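Local coordinates for 3-oxoacyl-[acyl-carrier-protein] reductase (Sinorhizobium meliloti, PDB 3U9L) that probably reduces 3-oxoacyl groups carried on acyl-carrier protein with NADPH, as a member of the short-chain dehydrogenase/reductase family, at residues A284-L287 and H288-L292; N118-S121 and T122-N126; G253-S256 and G257-P260. One frame throughout, in Å; residues are numbered along the deposited sequence.

Interaction 1 of 3, residues A284-L287 and H288-L292; sequences AEML and HRVGL
Leu287 and Leu292 meet across the C-terminal end of helix 272-289, where the chain turns back on the last helical turn. CD2 of Leu287 packs at 4.0 Å against CB of Leu292, the hydrophobic contact expected beside a Schellman motif. One residue earlier in the helix, SE of Met286, a selenomethionine, lies 3.9 Å from CG1 of Val290. The Met286 chain leaves with CG anti to the backbone N (chi1 167°), then bends at chi2 and chi3, which carries CE to 3.7 Å from NH1 of Arg289. On another side of the helix CD2 of His288 sits 3.1 Å from the carbonyl O of Ala284, which lies at the ring edge, near its plane.

The backbone positions these groups. Regular helical bonds run from His288 N to Ala284 O, from Arg289 N to Glu285 O and from Val290 N to Met286 O, and then the pattern changes. Leu292 N reaches back to Leu287 O in a short 2.7 Å bond, while Gly291 N bonds to His288 O. Gly291 has positive phi (89°), where a side chain would press on the preceding carbonyl O, so glycine suits this place. Further out, Leu287 touches Leu296, and Met286 and Val290 pack on the second subunit. The motif thus gives end carbonyls of the helix backbone partners, while flexible, apolar Met286 slants across an arginine whose NH2 is held by Ala268 O of the second subunit and whose NH1 makes a weak bond to Glu269 O there.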
# COMPACT_ATOMS: atom_id res chain seq x y z
N ALA A 284 2.32 16.91 7.53
CA ALA A 284 2.86 17.81 8.52
C ALA A 284 1.82 18.79 9.05
O ALA A 284 1.82 19.10 10.23
CB ALA A 284 4.16 18.58 8.00
N GLU A 285 0.98 19.32 8.15
CA GLU A 285 -0.05 20.25 8.51
C GLU A 285 -0.95 19.59 9.57
O GLU A 285 -1.30 20.19 10.57
CB GLU A 285 -0.89 20.66 7.28
CG GLU A 285 -2.05 21.62 7.73
CD GLU A 285 -3.05 21.96 6.59
OE1 GLU A 285 -4.03 22.74 6.87
OE2 GLU A 285 -2.87 21.46 5.42
N MSE A 286 -1.24 18.31 9.37
CA MSE A 286 -2.16 17.60 10.24
C MSE A 286 -1.48 17.44 11.63
O MSE A 286 -2.11 17.60 12.67
CB MSE A 286 -2.55 16.26 9.64
CG MSE A 286 -3.26 15.32 10.62
SE MSE A 286 -5.00 16.10 11.28
CE MSE A 286 -6.10 15.74 9.71
N LEU A 287 -0.19 17.18 11.67
CA LEU A 287 0.44 16.94 12.96
C LEU A 287 0.57 18.25 13.74
O LEU A 287 0.46 18.26 14.97
CB LEU A 287 1.81 16.27 12.74
CG LEU A 287 1.72 14.79 12.28
CD1 LEU A 287 3.13 14.27 12.03
CD2 LEU A 287 0.97 13.95 13.40
N HIS A 288 0.77 19.35 13.02
CA HIS A 288 0.74 20.68 13.66
C HIS A 288 -0.65 20.95 14.20
O HIS A 288 -0.84 21.37 15.34
CB HIS A 288 1.14 21.74 12.64
CG HIS A 288 2.61 21.86 12.45
ND1 HIS A 288 3.41 22.52 13.35
CD2 HIS A 288 3.43 21.46 11.44
CE1 HIS A 288 4.68 22.50 12.92
NE2 HIS A 288 4.70 21.87 11.75
N ARG A 289 -1.65 20.64 13.39
CA ARG A 289 -3.03 20.86 13.76
C ARG A 289 -3.44 20.14 15.04
O ARG A 289 -4.16 20.69 15.82
CB ARG A 289 -3.93 20.39 12.61
CG ARG A 289 -5.42 20.51 12.91
CD ARG A 289 -6.17 20.05 11.68
NE ARG A 289 -7.62 20.12 11.82
CZ ARG A 289 -8.48 19.58 10.95
NH1 ARG A 289 -8.01 18.93 9.86
NH2 ARG A 289 -9.79 19.68 11.19
N VAL A 290 -2.96 18.91 15.26
CA VAL A 290 -3.37 18.18 16.45
C VAL A 290 -2.42 18.33 17.66
O VAL A 290 -2.62 17.70 18.68
CB VAL A 290 -3.64 16.69 16.16
CG1 VAL A 290 -4.80 16.57 15.16
CG2 VAL A 290 -2.37 16.00 15.66
N GLY A 291 -1.36 19.12 17.51
CA GLY A 291 -0.47 19.38 18.63
C GLY A 291 0.63 18.35 18.68
O GLY A 291 1.27 18.19 19.73
N LEU A 292 0.88 17.63 17.57
CA LEU A 292 1.94 16.62 17.57
C LEU A 292 3.08 16.95 16.65
O LEU A 292 3.70 16.05 16.07
CB LEU A 292 1.37 15.24 17.21
CG LEU A 292 0.49 14.69 18.34
CD1 LEU A 292 -0.32 13.53 17.76
CD2 LEU A 292 1.42 14.20 19.47

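Interaction 2 of 3, residues N118-S121 and T122-N126; sequences NVLS and TQRVN
Thr122 bonds through its hydroxyl to Val119 within helix 108-136, the long helix that flanks the parallel sheet of this Rossmann-type SDR fold and helps form the dimer interface. The helix widens to a pi-type turn at 118-120; Asn118, in that turn, touches Tyr160 and gives ND2 to His97 O.

Hydrogen bonds come first. Thr122 OG1 donates to Val119 O at 2.7 Å, in the carbonyl plane and on a lone pair. Its chi1 of 72° sets OG1 between the backbone N and the carbonyl carbon, facing back along the helix. The same oxygen also accepts from Gln123 N at a longer 3.3 Å, so two donors grip one carbonyl within the widened turn. A valine in place of Thr122 would probably forfeit the hydroxyl bond to Val119 O, leaving that carbonyl with the longer bond from Gln123 N. The i to i-4 pattern continues with Arg124 N to Leu120 O and Val125 N to Ser121 O. Ser121 OG turns to Ile117 O.

Van der Waals contact is modest: the Thr122 methyl CG2 lies 3.7 Å from the Ser121 hydroxyl OG, and the methyl-bearing residue suits a buried place against His93 and Trp143. Leu120 and Arg124 both pack on Pro108 of the second subunit.

Charge completes the account. Arg124 extends from CG to NE and makes a salt bridge through NH1 with Asp116. The Arg124 guanidinium turns one face to Leu120 O, with NH1 3.9 Å and NH2 4.0 Å from Leu120 CB.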
# COMPACT_ATOMS: atom_id res chain seq x y z
N ASN A 118 8.25 -7.22 -0.33
CA ASN A 118 8.49 -5.78 -0.38
C ASN A 118 8.14 -5.06 0.93
O ASN A 118 8.65 -3.97 1.19
CB ASN A 118 7.71 -5.18 -1.53
CG ASN A 118 8.33 -5.50 -2.92
OD1 ASN A 118 9.32 -4.90 -3.30
ND2 ASN A 118 7.70 -6.41 -3.67
N VAL A 119 7.30 -5.68 1.75
CA VAL A 119 6.87 -5.06 3.01
C VAL A 119 7.18 -5.87 4.28
O VAL A 119 7.80 -5.36 5.23
CB VAL A 119 5.33 -4.73 2.96
CG1 VAL A 119 4.88 -4.14 4.31
CG2 VAL A 119 5.02 -3.71 1.84
N LEU A 120 6.74 -7.11 4.34
CA LEU A 120 6.94 -7.93 5.52
C LEU A 120 8.44 -8.09 5.77
O LEU A 120 8.89 -8.18 6.90
CB LEU A 120 6.29 -9.30 5.33
CG LEU A 120 4.76 -9.33 5.21
CD1 LEU A 120 4.27 -10.79 5.39
CD2 LEU A 120 4.09 -8.40 6.20
N SER A 121 9.21 -8.10 4.69
CA SER A 121 10.64 -8.08 4.79
C SER A 121 11.15 -6.97 5.71
O SER A 121 11.99 -7.22 6.57
CB SER A 121 11.24 -7.88 3.38
OG SER A 121 10.77 -6.67 2.81
N THR A 122 10.68 -5.74 5.48
CA THR A 122 11.11 -4.60 6.30
C THR A 122 10.68 -4.75 7.77
O THR A 122 11.34 -4.30 8.67
CB THR A 122 10.57 -3.26 5.74
OG1 THR A 122 9.13 -3.17 5.97
CG2 THR A 122 10.92 -3.20 4.16
N GLN A 123 9.53 -5.35 7.99
CA GLN A 123 9.05 -5.52 9.34
C GLN A 123 9.92 -6.54 10.12
O GLN A 123 10.23 -6.33 11.31
CB GLN A 123 7.56 -5.91 9.31
CG GLN A 123 6.83 -5.91 10.70
CD GLN A 123 6.78 -4.55 11.39
OE1 GLN A 123 7.09 -3.51 10.78
NE2 GLN A 123 6.43 -4.56 12.70
N ARG A 124 10.28 -7.64 9.48
CA ARG A 124 11.22 -8.59 10.09
C ARG A 124 12.51 -7.90 10.46
O ARG A 124 13.01 -8.03 11.56
CB ARG A 124 11.51 -9.77 9.13
CG ARG A 124 10.34 -10.70 9.02
CD ARG A 124 10.63 -11.92 8.15
NE ARG A 124 9.34 -12.52 7.88
CZ ARG A 124 8.68 -12.40 6.73
NH1 ARG A 124 9.22 -11.78 5.68
NH2 ARG A 124 7.49 -12.93 6.64
N VAL A 125 13.06 -7.16 9.52
CA VAL A 125 14.31 -6.46 9.75
C VAL A 125 14.15 -5.40 10.84
O VAL A 125 14.99 -5.29 11.76
CB VAL A 125 14.89 -5.85 8.43
CG1 VAL A 125 16.16 -4.98 8.75
CG2 VAL A 125 15.25 -6.98 7.48
N ASN A 126 13.09 -4.60 10.75
CA ASN A 126 12.88 -3.59 11.79
C ASN A 126 12.71 -4.18 13.21
O ASN A 126 13.27 -3.68 14.19
CB ASN A 126 11.67 -2.70 11.43
CG ASN A 126 12.05 -1.64 10.44
OD1 ASN A 126 13.16 -1.18 10.43
ND2 ASN A 126 11.12 -1.26 9.58

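Interaction 3 of 3, residues G253-S256 and G257-P260; sequences GTAS and GKRP
Residues Thr254 to Arg259 form a local surface contact around a type II beta turn, in the loop that joins helix 242-252 to strand 262-265, the last strand of the parallel Rossmann-type sheet. The turn runs from Ala255 to Lys258 and is closed by Lys258 N, which donates to Ala255 O at 3.0 Å from above the carbonyl plane. Gly257 occupies its third position with phi 86°; a CB there would collide with Ser256 O, which explains the glycine.

Two side-chain contacts lie beside the turn. Lys258 bends at chi3 and chi4, folding its chain back until NZ stands 3.5 Å from CB of Ala255, a residue small enough to let it pass. Thr254 brings CG2 to 3.4 Å from Lys258 O and 4.0 Å from Lys258 CB, while its other branch, OG1, bonds to Arg250 O.

Arg259 ties the loop to its surroundings. NE bonds to Val251 O and NH2 to Val252 O, two carbonyls at the end of the preceding helix, and NH1 forms a salt bridge with Glu184, which also accepts from Gly257 N. Arginine suits this place because its several N-H groups serve all these oxygens at once. The extended chain brings the guanidinium over, and chi4 of 109° turns one face to Thr254 O, 3.4 Å from CZ of Arg259.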
# COMPACT_ATOMS: atom_id res chain seq x y z
N GLY A 253 25.96 11.48 4.59
CA GLY A 253 26.96 12.48 4.94
C GLY A 253 26.43 13.82 5.44
O GLY A 253 27.23 14.70 5.75
N THR A 254 25.10 14.00 5.50
CA THR A 254 24.51 15.24 6.00
C THR A 254 24.47 15.17 7.51
O THR A 254 24.28 14.09 8.06
CB THR A 254 23.09 15.41 5.47
OG1 THR A 254 23.16 15.56 4.06
CG2 THR A 254 22.43 16.67 6.04
N ALA A 255 24.63 16.31 8.19
CA ALA A 255 24.67 16.32 9.66
C ALA A 255 23.38 15.81 10.28
O ALA A 255 22.29 15.95 9.70
CB ALA A 255 25.03 17.73 10.21
N SER A 256 23.49 15.23 11.47
CA SER A 256 22.34 14.63 12.10
C SER A 256 21.31 15.70 12.40
O SER A 256 21.65 16.82 12.81
CB SER A 256 22.72 13.93 13.39
OG SER A 256 21.55 13.33 13.91
N GLY A 257 20.03 15.39 12.18
CA GLY A 257 19.03 16.42 12.36
C GLY A 257 18.78 17.31 11.15
O GLY A 257 17.76 18.00 11.10
N LYS A 258 19.69 17.33 10.19
CA LYS A 258 19.45 18.09 8.96
C LYS A 258 19.23 17.23 7.70
O LYS A 258 19.30 17.74 6.58
CB LYS A 258 20.59 19.07 8.68
CG LYS A 258 20.85 20.11 9.82
CD LYS A 258 21.76 21.27 9.28
CE LYS A 258 23.29 20.99 9.39
NZ LYS A 258 23.81 20.97 10.84
N ARG A 259 18.98 15.95 7.86
CA ARG A 259 18.67 15.11 6.70
C ARG A 259 17.29 15.36 6.06
O ARG A 259 16.28 15.52 6.76
CB ARG A 259 18.85 13.64 7.08
CG ARG A 259 20.28 13.40 7.50
CD ARG A 259 20.52 11.97 7.82
NE ARG A 259 21.95 11.68 7.97
CZ ARG A 259 22.55 11.40 9.14
NH1 ARG A 259 21.83 11.33 10.26
NH2 ARG A 259 23.85 11.11 9.16
N PRO A 260 17.22 15.37 4.71
CA PRO A 260 15.93 15.59 4.06
C PRO A 260 15.04 14.41 4.40
O PRO A 260 15.57 13.30 4.51
CB PRO A 260 16.25 15.54 2.56
CG PRO A 260 17.74 15.04 2.44
CD PRO A 260 18.29 14.86 3.82

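Along the chain the order is interaction 2, then interaction 3, then interaction 1, and all are local contacts between residues close in sequence. Interaction 2 is the most central, about 10 Å from the chain centre, in helix 108-136 beside the parallel sheet. Interaction 3 precedes strand 262-265 at the sheet edge, and interaction 1 ends helix 272-289, which follows that strand. The centres of interactions 1 and 2 lie about 28 Å apart. Those of interactions 1 and 3 are about 23 Å apart, and those of interactions 2 and 3 about 24 Å. Interactions 1 and 2 sit where helices 272-289 and 108-136 meet the second subunit, so both belong to the dimer interface; interaction 3 stays within its own chain.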